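Side-chain contacts in RNA-dependent RNA polymerase (PDB 6DX1), which carries, in the crystallised part, a viral OTU cysteine protease domain that probably cleaves ubiquitin from conjugated proteins: residues E6-E11 with S18-V23; F30-T35 with N142-Q147; S47-D52 with L111-I116; N62-F67 with S101-I106. All blocks are in the same frame, centred on the assembly; numbering follows the deposited sequence.

Contact 1 of 4, residues E6-E11 with S18-V23; sequences ENIVWE and SQANVV
The first torsion of I8, -58°, turns CG2 anti to the backbone N and CG1 anti to the carbonyl carbon, and the two branches serve different partners across the contact. CG2 meets A20 CB at 3.6 Å, while CD1, at the tip of the longer branch, meets V22 CG2 at 4.0 Å, the two side chains crossing at a slant. W10 has a similar first torsion (chi1 -67°), which brings its indole against A20. The methyl CB of A20 lies 4.1 Å from the centroid of the W10 six-membered ring in an off-centre CH-pi contact; I8 CG2 shares that face of the indole, and a side chain as small as a methyl fits beside the isoleucine. R131, on strand 125-132, makes a cation-pi contact with W10 and donates from NE to S18 OG. E11 opens strand 11-14, which forms a beta hairpin with strand 17-25 at one edge of the central sheet; the residues before it run alongside as a loop. E11 and Q19 form an antiparallel hydrogen-bonded pair, with E11 N to Q19 O 2.8 Å and Q19 N to E11 O 2.9 Å; their polar, exposed side chains lie on the same face of the sheet. Beyond this pair, water replaces direct pairing. One water accepts from N21 N and gives only a weak bond to V9 O; another accepts from V9 N at 2.8 Å and donates to N21 O at 2.7 Å.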
loop_
_atom_site.group_PDB
_atom_site.type_symbol
_atom_site.label_atom_id
_atom_site.label_comp_id
_atom_site.label_asym_id
_atom_site.label_seq_id
_atom_site.Cartn_x
_atom_site.Cartn_y
_atom_site.Cartn_z
ATOM N N GLU A 6 -0.660 -9.000 -18.413
ATOM C CA GLU A 6 -1.076 -8.537 -19.738
ATOM C C GLU A 6 -2.555 -8.205 -19.904
ATOM O O GLU A 6 -2.883 -7.460 -20.834
ATOM C CB GLU A 6 -0.695 -9.571 -20.808
ATOM C CG GLU A 6 0.648 -10.236 -20.563
ATOM C CD GLU A 6 1.325 -10.703 -21.831
ATOM O OE1 GLU A 6 1.094 -10.086 -22.893
ATOM O OE2 GLU A 6 2.098 -11.685 -21.760
ATOM N N ASN A 7 -3.469 -8.718 -19.086
ATOM C CA ASN A 7 -4.895 -8.530 -19.331
ATOM C C ASN A 7 -5.565 -7.609 -18.312
ATOM O O ASN A 7 -6.767 -7.729 -18.070
ATOM C CB ASN A 7 -5.615 -9.874 -19.353
ATOM C CG ASN A 7 -5.357 -10.641 -20.625
ATOM O OD1 ASN A 7 -4.752 -10.116 -21.568
ATOM N ND2 ASN A 7 -5.823 -11.885 -20.665
ATOM N N ILE A 8 -4.822 -6.700 -17.696
ATOM C CA ILE A 8 -5.402 -5.777 -16.725
ATOM C C ILE A 8 -5.634 -4.444 -17.407
ATOM O O ILE A 8 -4.721 -3.900 -18.042
ATOM C CB ILE A 8 -4.497 -5.605 -15.495
ATOM C CG1 ILE A 8 -4.260 -6.958 -14.832
ATOM C CG2 ILE A 8 -5.156 -4.657 -14.502
ATOM C CD1 ILE A 8 -3.372 -6.882 -13.602
ATOM N N VAL A 9 -6.840 -3.899 -17.253
ATOM C CA VAL A 9 -7.180 -2.590 -17.800
ATOM C C VAL A 9 -7.129 -1.619 -16.628
ATOM O O VAL A 9 -8.126 -1.393 -15.940
ATOM C CB VAL A 9 -8.543 -2.588 -18.490
ATOM C CG1 VAL A 9 -8.798 -1.228 -19.135
ATOM C CG2 VAL A 9 -8.611 -3.703 -19.525
ATOM N N TRP A 10 -5.950 -1.038 -16.396
ATOM C CA TRP A 10 -5.801 -0.028 -15.356
ATOM C C TRP A 10 -6.386 1.288 -15.842
ATOM O O TRP A 10 -6.060 1.750 -16.941
ATOM C CB TRP A 10 -4.327 0.167 -14.992
ATOM C CG TRP A 10 -3.676 -1.003 -14.327
ATOM C CD1 TRP A 10 -2.763 -1.857 -14.882
ATOM C CD2 TRP A 10 -3.870 -1.446 -12.977
ATOM N NE1 TRP A 10 -2.380 -2.805 -13.962
ATOM C CE2 TRP A 10 -3.039 -2.570 -12.784
ATOM C CE3 TRP A 10 -4.659 -0.996 -11.913
ATOM C CZ2 TRP A 10 -2.988 -3.267 -11.569
ATOM C CZ3 TRP A 10 -4.613 -1.685 -10.710
ATOM C CH2 TRP A 10 -3.769 -2.809 -10.548
ATOM N N GLU A 11 -7.236 1.892 -15.023
ATOM C CA GLU A 11 -7.891 3.155 -15.348
ATOM C C GLU A 11 -7.370 4.245 -14.424
ATOM O O GLU A 11 -7.333 4.056 -13.203
ATOM C CB GLU A 11 -9.406 3.016 -15.210
ATOM C CG GLU A 11 -10.149 4.320 -15.403
ATOM C CD GLU A 11 -11.631 4.108 -15.602
ATOM O OE1 GLU A 11 -12.049 3.875 -16.759
ATOM O OE2 GLU A 11 -12.370 4.166 -14.599
ATOM N N SER A 18 -3.956 4.372 -10.196
ATOM C CA SER A 18 -4.908 3.800 -11.147
ATOM C C SER A 18 -5.617 2.611 -10.498
ATOM O O SER A 18 -5.200 2.116 -9.443
ATOM C CB SER A 18 -4.211 3.390 -12.454
ATOM O OG SER A 18 -3.122 2.489 -12.211
ATOM N N GLN A 19 -6.696 2.140 -11.132
ATOM C CA GLN A 19 -7.508 1.076 -10.535
ATOM C C GLN A 19 -8.061 0.161 -11.621
ATOM O O GLN A 19 -8.170 0.550 -12.784
ATOM C CB GLN A 19 -8.662 1.648 -9.700
ATOM C CG GLN A 19 -9.745 2.316 -10.535
ATOM C CD GLN A 19 -10.796 3.005 -9.680
ATOM O OE1 GLN A 19 -10.757 2.928 -8.455
ATOM N NE2 GLN A 19 -11.734 3.684 -10.327
ATOM N N ALA A 20 -8.442 -1.055 -11.226
ATOM C CA ALA A 20 -8.909 -2.025 -12.213
ATOM C C ALA A 20 -9.768 -3.090 -11.552
ATOM O O ALA A 20 -9.578 -3.412 -10.377
ATOM C CB ALA A 20 -7.723 -2.692 -12.916
ATOM N N ASN A 21 -10.702 -3.650 -12.328
ATOM C CA ASN A 21 -11.338 -4.914 -11.973
ATOM C C ASN A 21 -10.450 -6.036 -12.487
ATOM O O ASN A 21 -10.122 -6.070 -13.676
ATOM C CB ASN A 21 -12.738 -5.022 -12.574
ATOM C CG ASN A 21 -13.683 -4.014 -11.984
ATOM O OD1 ASN A 21 -13.775 -3.897 -10.765
ATOM N ND2 ASN A 21 -14.369 -3.249 -12.834
ATOM N N VAL A 22 -10.025 -6.924 -11.591
ATOM C CA VAL A 22 -9.078 -7.972 -11.960
ATOM C C VAL A 22 -9.382 -9.173 -11.074
ATOM O O VAL A 22 -9.384 -9.060 -9.842
ATOM C CB VAL A 22 -7.621 -7.480 -11.830
ATOM C CG1 VAL A 22 -7.402 -6.794 -10.510
ATOM C CG2 VAL A 22 -6.612 -8.621 -12.059
ATOM N N VAL A 23 -9.688 -10.315 -11.689
ATOM C CA VAL A 23 -10.322 -11.437 -10.994
ATOM C C VAL A 23 -9.413 -12.659 -11.065
ATOM O O VAL A 23 -9.156 -13.196 -12.155
ATOM C CB VAL A 23 -11.705 -11.746 -11.586
ATOM C CG1 VAL A 23 -12.399 -12.843 -10.779
ATOM C CG2 VAL A 23 -12.556 -10.485 -11.609
HETATM O O HOH W 1 -11.037 -2.868 -15.116
HETATM O O HOH W 2 -9.042 -4.780 -15.735
#

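Contact 2 of 4, residues F30-T35 with N142-Q147; sequences FNKELT and NLLHIQ
F30 stands opposite N142 with CA atoms 9.0 Å apart, and K32 opposite L144 with CA atoms 7.9 Å apart, separations that suit next-but-one strands of a sheet. In the mixed central sheet of this OTU domain, strand 150-156 runs between them, antiparallel to both: N31 bonds to V155 and N142 to L154 through the backbone, and no hydrogen bond links the two segments directly. What joins them is side chains reaching across the middle strand on one face. The F30 ring comes up to the N142 amide with F30 CE1 3.5 Å from N142 CG, ring and amide planes 52° apart. Asparagine can be buried beside phenylalanine here because both ends of its amide are satisfied, OD1 by W118 NE1 and ND2 by Y137 O, bonds that also fix its rotation; the F30 ring meets the rings of W118 and Y137 as well. K32 divides its work by length. Extended as far as CD, it bends at chi3 (66°), while its NZ forms a salt bridge with D123. The aliphatic part packs obliquely on leucine, K32 CD lying 3.7 Å from L144 CD2.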
loop_
_atom_site.group_PDB
_atom_site.type_symbol
_atom_site.label_atom_id
_atom_site.label_comp_id
_atom_site.label_asym_id
_atom_site.label_seq_id
_atom_site.Cartn_x
_atom_site.Cartn_y
_atom_site.Cartn_z
ATOM N N PHE A 30 0.674 -15.773 -5.629
ATOM C CA PHE A 30 1.274 -15.232 -4.419
ATOM C C PHE A 30 1.202 -16.247 -3.294
ATOM O O PHE A 30 0.313 -17.098 -3.255
ATOM C CB PHE A 30 0.538 -13.990 -3.897
ATOM C CG PHE A 30 0.456 -12.844 -4.859
ATOM C CD1 PHE A 30 1.521 -11.973 -5.023
ATOM C CD2 PHE A 30 -0.737 -12.580 -5.524
ATOM C CE1 PHE A 30 1.415 -10.872 -5.868
ATOM C CE2 PHE A 30 -0.846 -11.489 -6.369
ATOM C CZ PHE A 30 0.227 -10.636 -6.542
ATOM N N ASN A 31 2.108 -16.088 -2.329
ATOM C CA ASN A 31 1.955 -16.649 -0.995
ATOM C C ASN A 31 1.641 -15.510 -0.030
ATOM O O ASN A 31 2.260 -14.447 -0.103
ATOM C CB ASN A 31 3.230 -17.382 -0.558
ATOM C CG ASN A 31 3.548 -18.569 -1.448
ATOM O OD1 ASN A 31 2.685 -19.398 -1.712
ATOM N ND2 ASN A 31 4.780 -18.638 -1.935
ATOM N N LYS A 32 0.677 -15.726 0.864
ATOM C CA LYS A 32 0.253 -14.695 1.806
ATOM C C LYS A 32 1.046 -14.809 3.103
ATOM O O LYS A 32 1.297 -15.915 3.598
ATOM C CB LYS A 32 -1.245 -14.812 2.090
ATOM C CG LYS A 32 -1.770 -13.773 3.066
ATOM C CD LYS A 32 -3.256 -13.932 3.290
ATOM C CE LYS A 32 -3.567 -15.246 3.997
ATOM N NZ LYS A 32 -4.944 -15.260 4.562
ATOM N N GLU A 33 1.474 -13.662 3.630
ATOM C CA GLU A 33 2.078 -13.575 4.956
ATOM C C GLU A 33 1.222 -12.650 5.807
ATOM O O GLU A 33 1.042 -11.477 5.469
ATOM C CB GLU A 33 3.523 -13.083 4.880
ATOM C CG GLU A 33 4.399 -14.028 4.043
ATOM C CD GLU A 33 5.880 -13.727 4.105
ATOM O OE1 GLU A 33 6.278 -12.762 4.786
ATOM O OE2 GLU A 33 6.657 -14.470 3.462
ATOM N N LEU A 34 0.692 -13.186 6.900
ATOM C CA LEU A 34 -0.252 -12.445 7.727
ATOM C C LEU A 34 0.449 -11.357 8.533
ATOM O O LEU A 34 1.616 -11.489 8.917
ATOM C CB LEU A 34 -0.965 -13.399 8.682
ATOM C CG LEU A 34 -1.917 -14.430 8.081
ATOM C CD1 LEU A 34 -2.462 -15.323 9.178
ATOM C CD2 LEU A 34 -3.056 -13.716 7.365
ATOM N N THR A 35 -0.286 -10.275 8.794
ATOM C CA THR A 35 0.149 -9.229 9.708
ATOM C C THR A 35 -0.743 -9.256 10.940
ATOM O O THR A 35 -1.869 -9.758 10.902
ATOM C CB THR A 35 0.072 -7.840 9.069
ATOM O OG1 THR A 35 -1.295 -7.553 8.749
ATOM C CG2 THR A 35 0.951 -7.771 7.803
ATOM N N ASN A 142 3.024 -5.856 -3.026
ATOM C CA ASN A 142 1.665 -6.361 -3.175
ATOM C C ASN A 142 1.036 -6.574 -1.808
ATOM O O ASN A 142 1.585 -7.303 -0.983
ATOM C CB ASN A 142 1.664 -7.681 -3.951
ATOM C CG ASN A 142 2.164 -7.516 -5.372
ATOM O OD1 ASN A 142 1.397 -7.167 -6.267
ATOM N ND2 ASN A 142 3.457 -7.745 -5.585
ATOM N N LEU A 143 -0.132 -5.972 -1.583
ATOM C CA LEU A 143 -0.851 -6.131 -0.326
ATOM C C LEU A 143 -2.217 -6.758 -0.579
ATOM O O LEU A 143 -2.901 -6.426 -1.557
ATOM C CB LEU A 143 -1.039 -4.783 0.383
ATOM C CG LEU A 143 0.198 -3.973 0.765
ATOM C CD1 LEU A 143 -0.190 -2.918 1.793
ATOM C CD2 LEU A 143 1.301 -4.860 1.311
ATOM N N LEU A 144 -2.626 -7.665 0.304
ATOM C CA LEU A 144 -3.973 -8.216 0.239
ATOM C C LEU A 144 -4.853 -7.321 1.099
ATOM O O LEU A 144 -4.622 -7.191 2.308
ATOM C CB LEU A 144 -4.013 -9.666 0.714
ATOM C CG LEU A 144 -5.320 -10.404 0.437
ATOM C CD1 LEU A 144 -5.468 -10.694 -1.061
ATOM C CD2 LEU A 144 -5.416 -11.704 1.243
ATOM N N HIS A 145 -5.816 -6.660 0.468
ATOM C CA HIS A 145 -6.663 -5.672 1.129
ATOM C C HIS A 145 -8.010 -6.329 1.401
ATOM O O HIS A 145 -8.798 -6.546 0.476
ATOM C CB HIS A 145 -6.809 -4.437 0.240
ATOM C CG HIS A 145 -7.478 -3.283 0.908
ATOM N ND1 HIS A 145 -7.924 -2.182 0.208
ATOM C CD2 HIS A 145 -7.775 -3.050 2.210
ATOM C CE1 HIS A 145 -8.470 -1.321 1.048
ATOM N NE2 HIS A 145 -8.394 -1.822 2.269
ATOM N N ILE A 146 -8.265 -6.681 2.663
ATOM C CA ILE A 146 -9.478 -7.423 2.988
ATOM C C ILE A 146 -10.420 -6.541 3.805
ATOM O O ILE A 146 -10.196 -5.331 3.929
ATOM C CB ILE A 146 -9.139 -8.747 3.705
ATOM C CG1 ILE A 146 -8.613 -8.492 5.121
ATOM C CG2 ILE A 146 -8.081 -9.547 2.920
ATOM C CD1 ILE A 146 -8.369 -9.783 5.904
ATOM N N GLN A 147 -11.494 -7.120 4.349
ATOM C CA GLN A 147 -12.517 -6.299 4.986
ATOM C C GLN A 147 -11.945 -5.529 6.175
ATOM O O GLN A 147 -10.938 -5.917 6.771
ATOM C CB GLN A 147 -13.686 -7.167 5.460
ATOM C CG GLN A 147 -14.528 -7.741 4.345
ATOM C CD GLN A 147 -14.153 -9.163 4.030
ATOM O OE1 GLN A 147 -12.970 -9.487 3.897
ATOM N NE2 GLN A 147 -15.154 -10.031 3.921
#

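Contact 3 of 4, residues S47-D52 with L111-I116; sequences STFLYD and LKLTVI
The aromatic part of this small contact is F49 against L113. Their side chains approach from opposite directions, and L113 CD2 settles beside the far end of the ring, 4.0 Å from both F49 CZ and F49 CE2. With F49 CG anti to the backbone N (chi1 174°), the ring is sent out from the helix toward L113, bridging backbones that stay well apart: even the L50 and L111 CA atoms are separated by 10.1 Å. The purely aliphatic part is looser: L50 CD2 approaches L111 CD1 at 4.3 Å, leucine to leucine. Branched and flat apolar groups suit a place where the side chains that meet are all apolar. No hydrogen bond crosses between the segments; within the helix, the last turn is closed by Y51 N to S47 O at 2.8 Å and D52 N to T48 O at 3.0 Å. D52 then leaves helical geometry with positive phi, as K112 does after helix 101-111. Helix 41-51, which in OTU proteases generally carries the nucleophilic cysteine near its start, is thus laid against the sheet: F49 and L113 both rest on I141 of strand 140-146, F49 also touches F153 of strand 150-156, and L50 is flanked by M63 of helix 57-70.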
loop_
_atom_site.group_PDB
_atom_site.type_symbol
_atom_site.label_atom_id
_atom_site.label_comp_id
_atom_site.label_asym_id
_atom_site.label_seq_id
_atom_site.Cartn_x
_atom_site.Cartn_y
_atom_site.Cartn_z
ATOM N N SER A 47 6.549 -3.292 6.291
ATOM C CA SER A 47 7.711 -3.732 7.063
ATOM C C SER A 47 8.142 -5.143 6.674
ATOM O O SER A 47 9.342 -5.433 6.583
ATOM C CB SER A 47 7.402 -3.654 8.562
ATOM O OG SER A 47 8.522 -4.105 9.328
ATOM N N THR A 48 7.181 -6.045 6.446
ATOM C CA THR A 48 7.541 -7.395 6.031
ATOM C C THR A 48 8.286 -7.378 4.701
ATOM O O THR A 48 9.258 -8.123 4.512
ATOM C CB THR A 48 6.284 -8.262 5.955
ATOM O OG1 THR A 48 5.618 -8.215 7.226
ATOM C CG2 THR A 48 6.648 -9.718 5.648
ATOM N N PHE A 49 7.874 -6.498 3.784
ATOM C CA PHE A 49 8.561 -6.377 2.499
ATOM C C PHE A 49 9.992 -5.874 2.670
ATOM O O PHE A 49 10.933 -6.412 2.063
ATOM C CB PHE A 49 7.779 -5.430 1.585
ATOM C CG PHE A 49 8.492 -5.124 0.289
ATOM C CD1 PHE A 49 8.337 -5.956 -0.806
ATOM C CD2 PHE A 49 9.302 -4.003 0.180
ATOM C CE1 PHE A 49 8.999 -5.671 -1.995
ATOM C CE2 PHE A 49 9.960 -3.720 -1.007
ATOM C CZ PHE A 49 9.806 -4.561 -2.085
ATOM N N LEU A 50 10.173 -4.823 3.473
ATOM C CA LEU A 50 11.476 -4.172 3.593
ATOM C C LEU A 50 12.441 -4.949 4.478
ATOM O O LEU A 50 13.643 -4.996 4.188
ATOM C CB LEU A 50 11.311 -2.758 4.151
ATOM C CG LEU A 50 10.557 -1.751 3.284
ATOM C CD1 LEU A 50 10.267 -0.466 4.046
ATOM C CD2 LEU A 50 11.372 -1.466 2.033
ATOM N N TYR A 51 11.941 -5.554 5.564
ATOM C CA TYR A 51 12.790 -6.083 6.630
ATOM C C TYR A 51 12.631 -7.575 6.888
ATOM O O TYR A 51 13.335 -8.113 7.756
ATOM C CB TYR A 51 12.500 -5.330 7.938
ATOM C CG TYR A 51 12.595 -3.833 7.821
ATOM C CD1 TYR A 51 11.539 -3.030 8.213
ATOM C CD2 TYR A 51 13.741 -3.217 7.321
ATOM C CE1 TYR A 51 11.610 -1.659 8.121
ATOM C CE2 TYR A 51 13.823 -1.845 7.223
ATOM C CZ TYR A 51 12.751 -1.068 7.615
ATOM O OH TYR A 51 12.823 0.302 7.526
ATOM N N ASP A 52 11.740 -8.259 6.173
ATOM C CA ASP A 52 11.408 -9.669 6.394
ATOM C C ASP A 52 10.834 -9.922 7.786
ATOM O O ASP A 52 10.880 -11.052 8.282
ATOM C CB ASP A 52 12.616 -10.585 6.144
ATOM C CG ASP A 52 13.173 -10.432 4.745
ATOM O OD1 ASP A 52 12.368 -10.400 3.789
ATOM O OD2 ASP A 52 14.409 -10.325 4.601
ATOM N N LEU A 111 10.300 5.007 -2.330
ATOM C CA LEU A 111 11.023 3.790 -2.673
ATOM C C LEU A 111 11.199 3.605 -4.172
ATOM O O LEU A 111 11.970 2.731 -4.579
ATOM C CB LEU A 111 10.298 2.568 -2.093
ATOM C CG LEU A 111 10.112 2.609 -0.572
ATOM C CD1 LEU A 111 9.169 1.506 -0.139
ATOM C CD2 LEU A 111 11.464 2.469 0.140
ATOM N N LYS A 112 10.499 4.400 -4.989
ATOM C CA LYS A 112 10.569 4.309 -6.447
ATOM C C LYS A 112 10.156 2.922 -6.932
ATOM O O LYS A 112 10.819 2.291 -7.760
ATOM C CB LYS A 112 11.966 4.690 -6.951
ATOM C CG LYS A 112 12.400 6.085 -6.525
ATOM C CD LYS A 112 11.528 7.157 -7.170
ATOM C CE LYS A 112 12.185 8.529 -7.102
ATOM N NZ LYS A 112 11.746 9.340 -5.943
ATOM N N LEU A 113 9.039 2.436 -6.400
ATOM C CA LEU A 113 8.453 1.208 -6.894
ATOM C C LEU A 113 6.943 1.332 -6.829
ATOM O O LEU A 113 6.397 2.336 -6.360
ATOM C CB LEU A 113 8.939 -0.013 -6.113
ATOM C CG LEU A 113 9.029 0.124 -4.597
ATOM C CD1 LEU A 113 7.684 0.325 -3.941
ATOM C CD2 LEU A 113 9.718 -1.106 -4.027
ATOM N N THR A 114 6.279 0.291 -7.292
ATOM C CA THR A 114 4.832 0.277 -7.370
ATOM C C THR A 114 4.251 -0.378 -6.124
ATOM O O THR A 114 4.837 -1.309 -5.572
ATOM C CB THR A 114 4.427 -0.461 -8.647
ATOM O OG1 THR A 114 4.952 0.270 -9.763
ATOM C CG2 THR A 114 2.923 -0.615 -8.775
ATOM N N VAL A 115 3.110 0.138 -5.661
ATOM C CA VAL A 115 2.373 -0.426 -4.533
ATOM C C VAL A 115 0.984 -0.790 -5.038
ATOM O O VAL A 115 0.321 0.046 -5.667
ATOM C CB VAL A 115 2.280 0.573 -3.360
ATOM C CG1 VAL A 115 1.461 -0.019 -2.204
ATOM C CG2 VAL A 115 3.666 1.000 -2.884
ATOM N N ILE A 116 0.538 -2.020 -4.769
ATOM C CA ILE A 116 -0.767 -2.486 -5.234
ATOM C C ILE A 116 -1.567 -3.037 -4.060
ATOM O O ILE A 116 -1.046 -3.827 -3.264
ATOM C CB ILE A 116 -0.644 -3.557 -6.332
ATOM C CG1 ILE A 116 0.232 -3.044 -7.474
ATOM C CG2 ILE A 116 -2.034 -3.918 -6.860
ATOM C CD1 ILE A 116 0.545 -4.150 -8.497
#

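Contact 4 of 4, residues N62-F67 with S101-I106; sequences NMCREF and SVEAEI
I106 presents its CG2 methyl to both C64 and F67. A first torsion of -68° sets that methyl anti to the backbone N, where it touches C64 CA at 3.8 Å and F67 CD2 at 3.9 Å. The F67 side chain slides past I106 in the opposite direction. C64 is compact enough to let the backbones close up, its CA only 6.2 Å from that of I106, and its SG still reaches E103 CG at 3.9 Å. E103 bends at chi2 (79°), offering its methylene groups to the sulfur, while its buried carboxylate is satisfied by other partners: OE2 by the hydroxyls of Y97 and Y88, OE1 by G100 N. An acidic residue can therefore sit within an otherwise apolar junction. The short helical segments cross at 69°, their axes 10.1 Å apart at closest approach, a helix-on-helix core belonging to the helical part of the OTU protease fold, which lies to one side of its central sheet.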
loop_
_atom_site.group_PDB
_atom_site.type_symbol
_atom_site.label_atom_id
_atom_site.label_comp_id
_atom_site.label_asym_id
_atom_site.label_seq_id
_atom_site.Cartn_x
_atom_site.Cartn_y
_atom_site.Cartn_z
ATOM N N ASN A 62 7.872 6.206 10.325
ATOM C CA ASN A 62 8.892 7.251 10.379
ATOM C C ASN A 62 9.309 7.698 8.983
ATOM O O ASN A 62 9.448 8.899 8.722
ATOM C CB ASN A 62 10.125 6.751 11.138
ATOM C CG ASN A 62 9.934 6.725 12.636
ATOM O OD1 ASN A 62 9.057 7.395 13.182
ATOM N ND2 ASN A 62 10.777 5.948 13.318
ATOM N N MET A 63 9.562 6.746 8.081
ATOM C CA MET A 63 10.075 7.137 6.770
ATOM C C MET A 63 9.007 7.857 5.958
ATOM O O MET A 63 9.333 8.735 5.155
ATOM C CB MET A 63 10.629 5.924 6.009
ATOM C CG MET A 63 9.597 4.917 5.544
ATOM S SD MET A 63 10.336 3.495 4.688
ATOM C CE MET A 63 11.433 2.831 5.946
ATOM N N CYS A 64 7.733 7.535 6.184
ATOM C CA CYS A 64 6.655 8.279 5.528
ATOM C C CYS A 64 6.617 9.729 5.998
ATOM O O CYS A 64 6.479 10.650 5.186
ATOM C CB CYS A 64 5.308 7.606 5.796
ATOM S SG CYS A 64 5.079 6.061 4.876
ATOM N N ARG A 65 6.722 9.948 7.312
ATOM C CA ARG A 65 6.726 11.313 7.826
ATOM C C ARG A 65 7.911 12.092 7.286
ATOM O O ARG A 65 7.780 13.271 6.929
ATOM C CB ARG A 65 6.753 11.292 9.355
ATOM C CG ARG A 65 5.424 10.955 9.981
ATOM C CD ARG A 65 5.482 11.082 11.502
ATOM N NE ARG A 65 6.180 9.970 12.137
ATOM C CZ ARG A 65 5.578 8.882 12.613
ATOM N NH1 ARG A 65 4.259 8.758 12.528
ATOM N NH2 ARG A 65 6.292 7.917 13.180
ATOM N N GLU A 66 9.076 11.446 7.203
ATOM C CA GLU A 66 10.273 12.143 6.742
ATOM C C GLU A 66 10.167 12.527 5.273
ATOM O O GLU A 66 10.573 13.629 4.888
ATOM C CB GLU A 66 11.512 11.286 6.983
ATOM C CG GLU A 66 11.975 11.348 8.430
ATOM C CD GLU A 66 12.817 10.164 8.832
ATOM O OE1 GLU A 66 13.080 10.010 10.048
ATOM O OE2 GLU A 66 13.232 9.388 7.939
ATOM N N PHE A 67 9.634 11.631 4.432
ATOM C CA PHE A 67 9.466 11.975 3.022
ATOM C C PHE A 67 8.420 13.068 2.842
ATOM O O PHE A 67 8.542 13.909 1.941
ATOM C CB PHE A 67 9.089 10.733 2.213
ATOM C CG PHE A 67 9.207 10.917 0.723
ATOM C CD1 PHE A 67 10.451 10.950 0.113
ATOM C CD2 PHE A 67 8.070 11.039 -0.067
ATOM C CE1 PHE A 67 10.569 11.104 -1.270
ATOM C CE2 PHE A 67 8.182 11.193 -1.447
ATOM C CZ PHE A 67 9.432 11.225 -2.044
ATOM N N SER A 101 -4.061 4.482 1.606
ATOM C CA SER A 101 -3.777 5.126 0.324
ATOM C C SER A 101 -2.818 6.300 0.461
ATOM O O SER A 101 -2.003 6.549 -0.437
ATOM C CB SER A 101 -5.084 5.593 -0.318
ATOM O OG SER A 101 -5.939 4.480 -0.524
ATOM N N VAL A 102 -2.919 7.064 1.555
ATOM C CA VAL A 102 -1.989 8.174 1.757
ATOM C C VAL A 102 -0.546 7.674 1.744
ATOM O O VAL A 102 0.321 8.218 1.048
ATOM C CB VAL A 102 -2.325 8.916 3.067
ATOM C CG1 VAL A 102 -1.221 9.882 3.441
ATOM C CG2 VAL A 102 -3.649 9.659 2.918
ATOM N N GLU A 103 -0.270 6.619 2.506
ATOM C CA GLU A 103 1.083 6.098 2.601
ATOM C C GLU A 103 1.487 5.289 1.374
ATOM O O GLU A 103 2.682 5.201 1.062
ATOM C CB GLU A 103 1.199 5.254 3.865
ATOM C CG GLU A 103 1.225 6.097 5.139
ATOM C CD GLU A 103 -0.152 6.595 5.583
ATOM O OE1 GLU A 103 -1.187 5.973 5.257
ATOM O OE2 GLU A 103 -0.197 7.625 6.285
ATOM N N ALA A 104 0.520 4.680 0.677
ATOM C CA ALA A 104 0.849 4.005 -0.574
ATOM C C ALA A 104 1.429 4.994 -1.577
ATOM O O ALA A 104 2.437 4.697 -2.237
ATOM C CB ALA A 104 -0.381 3.296 -1.144
ATOM N N GLU A 105 0.835 6.192 -1.674
ATOM C CA GLU A 105 1.415 7.233 -2.522
ATOM C C GLU A 105 2.814 7.599 -2.050
ATOM O O GLU A 105 3.759 7.649 -2.850
ATOM C CB GLU A 105 0.526 8.485 -2.538
ATOM C CG GLU A 105 1.157 9.621 -3.371
ATOM C CD GLU A 105 0.450 10.960 -3.211
ATOM O OE1 GLU A 105 0.730 11.872 -4.015
ATOM O OE2 GLU A 105 -0.394 11.094 -2.312
ATOM N N ILE A 106 2.968 7.861 -0.745
ATOM C CA ILE A 106 4.262 8.291 -0.214
ATOM C C ILE A 106 5.323 7.235 -0.483
ATOM O O ILE A 106 6.430 7.539 -0.938
ATOM C CB ILE A 106 4.157 8.587 1.294
ATOM C CG1 ILE A 106 3.289 9.819 1.557
ATOM C CG2 ILE A 106 5.551 8.780 1.892
ATOM C CD1 ILE A 106 2.960 10.017 3.037
#

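Contacts 2 and 4 are buried, contact 1 is partly so, and contact 3 lies nearer the surface. Contacts 1 and 2 belong to the two edge regions of one sheet, their centres about 18 Å apart, but only contact 1 uses backbone pairing and bridging water; contact 2 works by side chains over an intervening strand. Contact 3 joins sheet to helices: L143 N and I116 O, 2.9 Å apart, probably bond it to contact 2, and W10 CH2 of contact 1 packs 4.2 Å from I116 CG2. Contact 4, purely helical, meets contact 3 where V115 CG1 lies 3.9 Å from A104 CB. Contact 1 adds an apolar cluster to its pairing, whereas contacts 3 and 4 rest on side-chain packing.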